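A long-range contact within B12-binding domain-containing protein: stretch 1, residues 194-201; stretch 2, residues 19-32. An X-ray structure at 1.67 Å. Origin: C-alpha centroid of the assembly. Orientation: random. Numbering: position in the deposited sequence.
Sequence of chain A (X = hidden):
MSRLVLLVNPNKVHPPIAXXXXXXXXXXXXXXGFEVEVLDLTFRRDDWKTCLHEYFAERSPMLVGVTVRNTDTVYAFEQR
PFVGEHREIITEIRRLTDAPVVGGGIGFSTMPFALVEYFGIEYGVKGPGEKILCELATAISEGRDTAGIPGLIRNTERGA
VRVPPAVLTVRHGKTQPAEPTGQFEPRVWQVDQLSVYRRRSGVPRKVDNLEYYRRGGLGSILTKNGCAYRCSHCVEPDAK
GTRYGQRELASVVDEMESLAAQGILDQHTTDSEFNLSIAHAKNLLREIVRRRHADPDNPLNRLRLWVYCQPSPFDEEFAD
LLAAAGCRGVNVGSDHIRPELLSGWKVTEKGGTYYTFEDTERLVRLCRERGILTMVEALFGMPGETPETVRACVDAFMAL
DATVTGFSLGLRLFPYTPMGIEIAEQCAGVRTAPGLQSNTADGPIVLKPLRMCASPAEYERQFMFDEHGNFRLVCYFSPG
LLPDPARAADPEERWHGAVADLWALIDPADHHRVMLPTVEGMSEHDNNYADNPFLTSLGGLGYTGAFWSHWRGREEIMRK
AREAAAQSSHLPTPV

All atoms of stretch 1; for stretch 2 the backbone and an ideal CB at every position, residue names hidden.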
ATOM      1  N   LEU A 194      20.319   3.397  -7.258  1.00 13.17           N
ATOM      2  CA  LEU A 194      21.714   3.165  -6.909  1.00 17.18           C
ATOM      3  C   LEU A 194      21.953   3.044  -5.412  1.00 17.89           C
ATOM      4  O   LEU A 194      22.673   2.143  -4.976  1.00 16.60           O
ATOM      5  CB  LEU A 194      22.591   4.295  -7.471  1.00 17.34           C
ATOM      6  CG  LEU A 194      22.597   4.460  -8.991  1.00 20.79           C
ATOM      7  CD1 LEU A 194      23.428   5.664  -9.402  1.00 22.11           C
ATOM      8  CD2 LEU A 194      23.125   3.198  -9.649  1.00 20.27           C
ATOM      9  N   SER A 195      21.375   3.930  -4.608  1.00 16.48           N
ATOM     10  CA  SER A 195      21.818   4.062  -3.228  1.00 19.45           C
ATOM     11  C   SER A 195      21.326   2.913  -2.361  1.00 15.45           C
ATOM     12  O   SER A 195      20.289   2.297  -2.624  1.00 16.11           O
ATOM     13  CB  SER A 195      21.328   5.375  -2.617  1.00 18.39           C
ATOM     14  OG  SER A 195      21.581   6.473  -3.472  1.00 19.74           O
ATOM     15  N   VAL A 196      22.090   2.639  -1.309  1.00 16.59           N
ATOM     16  CA  VAL A 196      21.593   1.865  -0.178  1.00 15.11           C
ATOM     17  C   VAL A 196      20.781   2.812   0.692  1.00 17.10           C
ATOM     18  O   VAL A 196      21.280   3.858   1.118  1.00 21.46           O
ATOM     19  CB  VAL A 196      22.750   1.238   0.614  1.00 18.52           C
ATOM     20  CG1 VAL A 196      22.229   0.572   1.877  1.00 18.15           C
ATOM     21  CG2 VAL A 196      23.524   0.254  -0.254  1.00 19.23           C
ATOM     22  N   TYR A 197      19.526   2.465   0.950  1.00 14.37           N
ATOM     23  CA  TYR A 197      18.696   3.302   1.807  1.00 17.55           C
ATOM     24  C   TYR A 197      19.110   3.063   3.254  1.00 16.64           C
ATOM     25  O   TYR A 197      19.119   1.918   3.719  1.00 15.57           O
ATOM     26  CB  TYR A 197      17.213   3.004   1.594  1.00 14.20           C
ATOM     27  CG  TYR A 197      16.754   3.060   0.143  1.00 14.80           C
ATOM     28  CD1 TYR A 197      17.363   3.908  -0.785  1.00 16.03           C
ATOM     29  CD2 TYR A 197      15.718   2.249  -0.299  1.00 13.91           C
ATOM     30  CE1 TYR A 197      16.943   3.938  -2.112  1.00 15.16           C
ATOM     31  CE2 TYR A 197      15.289   2.284  -1.607  1.00 14.19           C
ATOM     32  CZ  TYR A 197      15.906   3.120  -2.512  1.00 13.75           C
ATOM     33  OH  TYR A 197      15.464   3.130  -3.823  1.00 13.29           O
ATOM     34  N   ARG A 198      19.507   4.124   3.952  1.00 14.67           N
ATOM     35  CA  ARG A 198      20.022   3.967   5.305  1.00 14.39           C
ATOM     36  C   ARG A 198      18.863   3.736   6.269  1.00 15.92           C
ATOM     37  O   ARG A 198      17.908   4.521   6.313  1.00 16.23           O
ATOM     38  CB  ARG A 198      20.869   5.176   5.700  1.00 19.20           C
ATOM     39  CG  ARG A 198      22.193   5.218   4.932  1.00 17.30           C
ATOM     40  CD  ARG A 198      23.133   6.320   5.396  1.00 20.58           C
ATOM     41  NE  ARG A 198      22.660   7.645   5.010  1.00 20.68           N
ATOM     42  CZ  ARG A 198      22.947   8.243   3.857  1.00 24.25           C
ATOM     43  NH1 ARG A 198      23.716   7.639   2.960  1.00 26.27           N
ATOM     44  NH2 ARG A 198      22.465   9.454   3.604  1.00 22.62           N
ATOM     45  N   ARG A 199      18.930   2.632   7.006  1.00 11.93           N
ATOM     46  CA  ARG A 199      17.885   2.226   7.939  1.00 15.04           C
ATOM     47  C   ARG A 199      18.486   2.273   9.332  1.00 15.52           C
ATOM     48  O   ARG A 199      19.327   1.437   9.678  1.00 18.96           O
ATOM     49  CB  ARG A 199      17.360   0.827   7.615  1.00 15.62           C
ATOM     50  CG  ARG A 199      17.178   0.558   6.125  1.00 12.80           C
ATOM     51  CD  ARG A 199      16.120   1.483   5.489  1.00 12.75           C
ATOM     52  NE  ARG A 199      14.774   1.229   6.000  1.00 14.42           N
ATOM     53  CZ  ARG A 199      14.039   0.169   5.672  1.00 14.74           C
ATOM     54  NH1 ARG A 199      14.528  -0.742   4.835  1.00 13.13           N
ATOM     55  NH2 ARG A 199      12.821   0.014   6.181  1.00 11.76           N
ATOM     56  N   ARG A 200      18.064   3.250  10.124  1.00 14.28           N
ATOM     57  CA  ARG A 200      18.672   3.515  11.417  1.00 14.75           C
ATOM     58  C   ARG A 200      17.726   3.106  12.536  1.00 14.71           C
ATOM     59  O   ARG A 200      16.522   2.943  12.334  1.00 13.57           O
ATOM     60  CB  ARG A 200      19.038   4.999  11.549  1.00 18.01           C
ATOM     61  CG  ARG A 200      20.041   5.499  10.513  1.00 18.81           C
ATOM     62  CD  ARG A 200      20.219   7.010  10.641  1.00 25.84           C
ATOM     63  NE  ARG A 200      21.347   7.533   9.871  1.00 30.67           N
ATOM     64  CZ  ARG A 200      21.233   8.315   8.800  1.00 28.89           C
ATOM     65  NH1 ARG A 200      20.035   8.671   8.352  1.00 28.90           N
ATOM     66  NH2 ARG A 200      22.323   8.749   8.175  1.00 24.16           N
ATOM     67  N   SER A 201      18.294   2.935  13.725  1.00 16.23           N
ATOM     68  CA  SER A 201      17.526   2.614  14.916  1.00 17.12           C
ATOM     69  C   SER A 201      18.100   3.367  16.103  1.00 16.06           C
ATOM     70  O   SER A 201      19.319   3.524  16.218  1.00 18.60           O
ATOM     71  CB  SER A 201      17.538   1.111  15.204  1.00 16.08           C
ATOM     72  OG  SER A 201      16.899   0.393  14.169  1.00 16.03           O
ATOM     73  N   UNK A  19       7.534   3.988   8.489  1.00 13.12           N
ATOM     74  CA  UNK A  19       7.396   4.791   7.249  1.00 11.22           C
ATOM     75  C   UNK A  19       8.654   4.727   6.387  1.00 12.25           C
ATOM     76  O   UNK A  19       9.485   5.640   6.337  1.00 12.10           O
ATOM     77  CB  UNK A  19       7.089   6.250   7.592  1.00 11.22           C
ATOM     78  N   UNK A  20       8.778   3.602   5.683  1.00  9.95           N
ATOM     79  CA  UNK A  20       9.943   3.316   4.855  1.00  9.96           C
ATOM     80  C   UNK A  20      10.236   4.457   3.890  1.00 12.05           C
ATOM     81  O   UNK A  20      11.404   4.779   3.626  1.00 10.24           O
ATOM     82  CB  UNK A  20       9.734   2.015   4.078  1.00  9.96           C
ATOM     83  N   UNK A  21       9.180   5.095   3.372  1.00  9.92           N
ATOM     84  CA  UNK A  21       9.343   6.231   2.468  1.00 12.11           C
ATOM     85  C   UNK A  21      10.318   7.255   3.024  1.00 10.62           C
ATOM     86  O   UNK A  21      11.168   7.777   2.294  1.00 11.03           O
ATOM     87  CB  UNK A  21       7.990   6.894   2.200  1.00 12.11           C
ATOM     88  N   UNK A  22      10.225   7.541   4.322  1.00 10.11           N
ATOM     89  CA  UNK A  22      11.063   8.587   4.887  1.00 10.35           C
ATOM     90  C   UNK A  22      12.532   8.173   4.930  1.00 10.54           C
ATOM     91  O   UNK A  22      13.417   9.029   4.804  1.00 13.03           O
ATOM     92  CB  UNK A  22      10.578   8.945   6.293  1.00 10.35           C
ATOM     93  N   UNK A  23      12.822   6.874   5.071  1.00 10.52           N
ATOM     94  CA  UNK A  23      14.213   6.439   4.992  1.00 12.66           C
ATOM     95  C   UNK A  23      14.761   6.618   3.581  1.00 12.17           C
ATOM     96  O   UNK A  23      15.923   7.009   3.405  1.00 11.53           O
ATOM     97  CB  UNK A  23      14.341   4.977   5.426  1.00 12.66           C
ATOM     98  N   UNK A  24      13.945   6.325   2.565  1.00 10.91           N
ATOM     99  CA  UNK A  24      14.360   6.549   1.181  1.00 10.75           C
ATOM    100  C   UNK A  24      14.636   8.031   0.949  1.00 12.94           C
ATOM    101  O   UNK A  24      15.666   8.409   0.377  1.00 12.75           O
ATOM    102  CB  UNK A  24      13.292   6.046   0.207  1.00 10.75           C
ATOM    103  N   UNK A  25      13.712   8.889   1.387  1.00 10.45           N
ATOM    104  CA  UNK A  25      13.864  10.325   1.164  1.00 10.58           C
ATOM    105  C   UNK A  25      15.031  10.890   1.960  1.00 12.96           C
ATOM    106  O   UNK A  25      15.760  11.759   1.464  1.00 13.76           O
ATOM    107  CB  UNK A  25      12.575  11.060   1.535  1.00 10.58           C
ATOM    108  N   UNK A  26      15.217  10.417   3.196  1.00 11.83           N
ATOM    109  CA  UNK A  26      16.326  10.896   4.016  1.00 13.45           C
ATOM    110  C   UNK A  26      17.660  10.592   3.348  1.00 14.15           C
ATOM    111  O   UNK A  26      18.536  11.456   3.266  1.00 12.91           O
ATOM    112  CB  UNK A  26      16.276  10.265   5.409  1.00 13.45           C
ATOM    113  N   UNK A  27      17.821   9.366   2.839  1.00 12.05           N
ATOM    114  CA  UNK A  27      19.087   8.990   2.211  1.00 15.31           C
ATOM    115  C   UNK A  27      19.418   9.914   1.047  1.00 15.67           C
ATOM    116  O   UNK A  27      20.529  10.450   0.959  1.00 14.97           O
ATOM    117  CB  UNK A  27      19.034   7.539   1.729  1.00 15.31           C
ATOM    118  N   UNK A  28      18.452  10.122   0.150  1.00 13.73           N
ATOM    119  CA  UNK A  28      18.691  10.951  -1.025  1.00 14.18           C
ATOM    120  C   UNK A  28      19.005  12.388  -0.629  1.00 12.44           C
ATOM    121  O   UNK A  28      19.947  12.998  -1.146  1.00 12.36           O
ATOM    122  CB  UNK A  28      17.479  10.915  -1.957  1.00 14.18           C
ATOM    123  N   UNK A  29      18.219  12.945   0.288  1.00 11.76           N
ATOM    124  CA  UNK A  29      18.436  14.331   0.690  1.00 13.54           C
ATOM    125  C   UNK A  29      19.783  14.500   1.381  1.00 14.54           C
ATOM    126  O   UNK A  29      20.518  15.449   1.093  1.00 15.25           O
ATOM    127  CB  UNK A  29      17.310  14.800   1.613  1.00 13.54           C
ATOM    128  N   UNK A  30      20.135  13.576   2.278  1.00 12.66           N
ATOM    129  CA  UNK A  30      21.431  13.665   2.945  1.00 16.74           C
ATOM    130  C   UNK A  30      22.579  13.530   1.951  1.00 18.42           C
ATOM    131  O   UNK A  30      23.585  14.244   2.055  1.00 17.26           O
ATOM    132  CB  UNK A  30      21.546  12.588   4.026  1.00 16.74           C
ATOM    133  N   UNK A  31      22.448  12.624   0.975  1.00 15.79           N
ATOM    134  CA  UNK A  31      23.500  12.450  -0.019  1.00 18.14           C
ATOM    135  C   UNK A  31      23.679  13.687  -0.889  1.00 18.60           C
ATOM    136  O   UNK A  31      24.765  13.887  -1.442  1.00 19.70           O
ATOM    137  CB  UNK A  31      23.192  11.238  -0.900  1.00 18.14           C
ATOM    138  N   UNK A  32      22.646  14.516  -1.022  1.00 16.48           N
ATOM    139  CA  UNK A  32      22.718  15.761  -1.776  1.00 20.46           C
ATOM    140  C   UNK A  32      23.078  16.958  -0.908  1.00 19.94           C
ATOM    141  O   UNK A  32      23.003  18.098  -1.379  1.00 21.01           O
ATOM    142  CB  UNK A  32      21.383  16.021  -2.476  1.00 20.46           C
TER

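Position 19 precedes the helix, and its CA-to-CB bond points away from stretch 1, which sets no requirement; the residue is Pro19. At position 20 the bond runs sideways, and the ideal CB lies 4.2 Å from NH2 of Arg199. A carboxylate could pair with that guanidinium, and an aromatic ring could lie on it. Tyr20 takes the second course: with chi1 t, its ring stacks flat on the guanidinium of Arg199, centres 3.8 Å apart and planes at 16°, while Tyr20 OH reaches the edge of the Tyr197 ring, 3.6 Å from Tyr197 CD2. Positions 21 and 22 are out of reach; they hold Ala21 and Leu22.

Position 23 points toward stretch 1, its ideal CB 3.8 Å from Arg199 NE and 3.7 Å from Arg198 O. So near a cation, a short acceptor such as Asp or Asn fits, the acid better. Asp23 OD2 accepts from Arg199 NE at 2.9 Å (152°) in a salt bridge, and a water links Asp23 OD1 to the backbone N of Arg200.

Position 24 points sideways, its ideal CB 4.5 Å from Tyr197 CD2, so a compact apolar residue such as Ala, Val or Ile is plausible. Val24 places CG2 over one face of the Tyr197 ring, 4.0 Å from its centroid and 25° off the normal, a CH-pi contact. Position 25, out of reach, is Leu25.

Position 26 points toward stretch 1, its ideal CB 5.0 Å from Arg200 NH1, so a small or medium side chain, such as Ala, Ser, Thr or Val, would suit. Thr26 brings CG2 to 3.8 Å from Arg200 NH1, and its OG1 donates to Leu22 O at 2.7 Å.

Position 27 faces backbone: its ideal CB is 4.1 Å from Arg198 N and 4.3 Å from Tyr197 CA. Ser or Thr could accept from that amide. In Thr27, chi1 m (-66°) lets OG1 accept from Arg198 N at 2.8 Å (167°) while donating to Asp23 O at 3.1 Å; CG2 lies over one face of the Arg198 guanidinium.

Positions 28 and 29 make no contact and hold Ala28 and Leu29.

Position 30 points toward stretch 1, its ideal CB a tight 3.3 Å from Arg198 NH2, with the Arg200 guanidinium also nearby. An acid is favoured. Glu30 OE1 bridges both arginines, 3.0 Å from Arg198 NH2 and 3.1 Å from Arg200 NH2.

Position 31 points toward stretch 1, its ideal CB 4.9 Å from Arg198 NH2, and also suits an acid. Asp31 OD1 accepts from Arg198 NH1 and NH2, each at 3.0 Å, and a water joins Asp31 OD2 to Ser195 OG.

Position 32, where helical phi/psi ends, is out of reach: Glu32.

Stretch 2 (19-32) PYALDVLTTALEDE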
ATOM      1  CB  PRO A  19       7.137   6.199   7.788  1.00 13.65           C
ATOM      2  CG  PRO A  19       7.855   6.213   9.099  1.00 11.18           C
ATOM      3  CD  PRO A  19       7.671   4.835   9.685  1.00 12.54           C
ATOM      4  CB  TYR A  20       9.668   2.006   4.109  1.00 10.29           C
ATOM      5  CG  TYR A  20      10.799   1.373   3.339  1.00 12.57           C
ATOM      6  CD1 TYR A  20      12.118   1.803   3.466  1.00 11.31           C
ATOM      7  CD2 TYR A  20      10.534   0.312   2.479  1.00 12.33           C
ATOM      8  CE1 TYR A  20      13.135   1.188   2.747  1.00 11.87           C
ATOM      9  CE2 TYR A  20      11.541  -0.306   1.767  1.00 13.67           C
ATOM     10  CZ  TYR A  20      12.838   0.132   1.902  1.00 15.42           C
ATOM     11  OH  TYR A  20      13.832  -0.496   1.178  1.00 13.58           O
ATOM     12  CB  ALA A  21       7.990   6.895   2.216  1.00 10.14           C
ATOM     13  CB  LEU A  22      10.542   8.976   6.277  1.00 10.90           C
ATOM     14  CG  LEU A  22       9.113   9.543   6.338  1.00 11.73           C
ATOM     15  CD1 LEU A  22       8.831  10.200   7.692  1.00 13.03           C
ATOM     16  CD2 LEU A  22       8.850  10.548   5.207  1.00 11.57           C
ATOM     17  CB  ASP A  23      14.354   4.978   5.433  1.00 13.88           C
ATOM     18  CG  ASP A  23      14.463   4.815   6.946  1.00 11.93           C
ATOM     19  OD1 ASP A  23      14.750   5.804   7.664  1.00 16.14           O
ATOM     20  OD2 ASP A  23      14.291   3.672   7.426  1.00 12.18           O
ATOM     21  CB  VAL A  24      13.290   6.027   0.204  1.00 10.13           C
ATOM     22  CG1 VAL A  24      13.754   6.223  -1.234  1.00 13.02           C
ATOM     23  CG2 VAL A  24      12.973   4.554   0.464  1.00 10.03           C
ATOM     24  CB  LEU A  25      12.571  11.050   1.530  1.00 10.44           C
ATOM     25  CG  LEU A  25      11.322  10.643   0.763  1.00 10.16           C
ATOM     26  CD1 LEU A  25      10.129  11.447   1.286  1.00 13.67           C
ATOM     27  CD2 LEU A  25      11.517  10.881  -0.729  1.00 12.98           C
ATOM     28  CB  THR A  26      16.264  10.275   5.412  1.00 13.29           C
ATOM     29  OG1 THR A  26      15.092  10.739   6.100  1.00 13.59           O
ATOM     30  CG2 THR A  26      17.523  10.620   6.223  1.00 13.33           C
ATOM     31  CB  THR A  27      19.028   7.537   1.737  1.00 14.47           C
ATOM     32  OG1 THR A  27      18.927   6.675   2.875  1.00 19.63           O
ATOM     33  CG2 THR A  27      20.280   7.173   0.943  1.00 15.99           C
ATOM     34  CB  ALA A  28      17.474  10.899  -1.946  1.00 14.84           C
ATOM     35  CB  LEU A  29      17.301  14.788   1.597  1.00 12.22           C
ATOM     36  CG  LEU A  29      15.982  15.127   0.908  1.00 13.04           C
ATOM     37  CD1 LEU A  29      14.912  15.277   1.967  1.00 12.28           C
ATOM     38  CD2 LEU A  29      16.131  16.405   0.087  1.00 12.70           C
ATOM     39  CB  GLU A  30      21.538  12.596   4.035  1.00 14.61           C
ATOM     40  CG  GLU A  30      20.663  12.870   5.248  1.00 17.15           C
ATOM     41  CD  GLU A  30      20.840  11.832   6.341  1.00 20.96           C
ATOM     42  OE1 GLU A  30      21.322  10.724   6.033  1.00 16.98           O
ATOM     43  OE2 GLU A  30      20.495  12.129   7.504  1.00 23.56           O
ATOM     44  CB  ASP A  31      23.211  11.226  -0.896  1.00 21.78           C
ATOM     45  CG  ASP A  31      23.417   9.908  -0.161  1.00 21.62           C
ATOM     46  OD1 ASP A  31      23.833   9.925   1.017  1.00 22.54           O
ATOM     47  OD2 ASP A  31      23.166   8.848  -0.766  1.00 23.73           O
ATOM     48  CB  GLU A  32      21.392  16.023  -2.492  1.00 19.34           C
ATOM     49  CG  GLU A  32      21.109  15.056  -3.631  1.00 21.45           C
ATOM     50  CD  GLU A  32      22.088  15.205  -4.780  1.00 29.84           C
ATOM     51  OE1 GLU A  32      22.572  16.333  -5.013  1.00 33.55           O
ATOM     52  OE2 GLU A  32      22.377  14.190  -5.449  1.00 38.47           O
TER
HETATM   53  O   HOH W   1      16.169   5.364   9.919  1.00 14.61           O
HETATM   54  O   HOH W   2      11.798   2.374   7.569  1.00 16.68           O
HETATM   55  O   HOH W   3      17.825   7.046   5.787  1.00 21.50           O
HETATM   56  O   HOH W   4      17.707   7.466   8.516  1.00 23.12           O
HETATM   57  O   HOH W   5      21.023   8.900  -2.793  1.00 28.41           O
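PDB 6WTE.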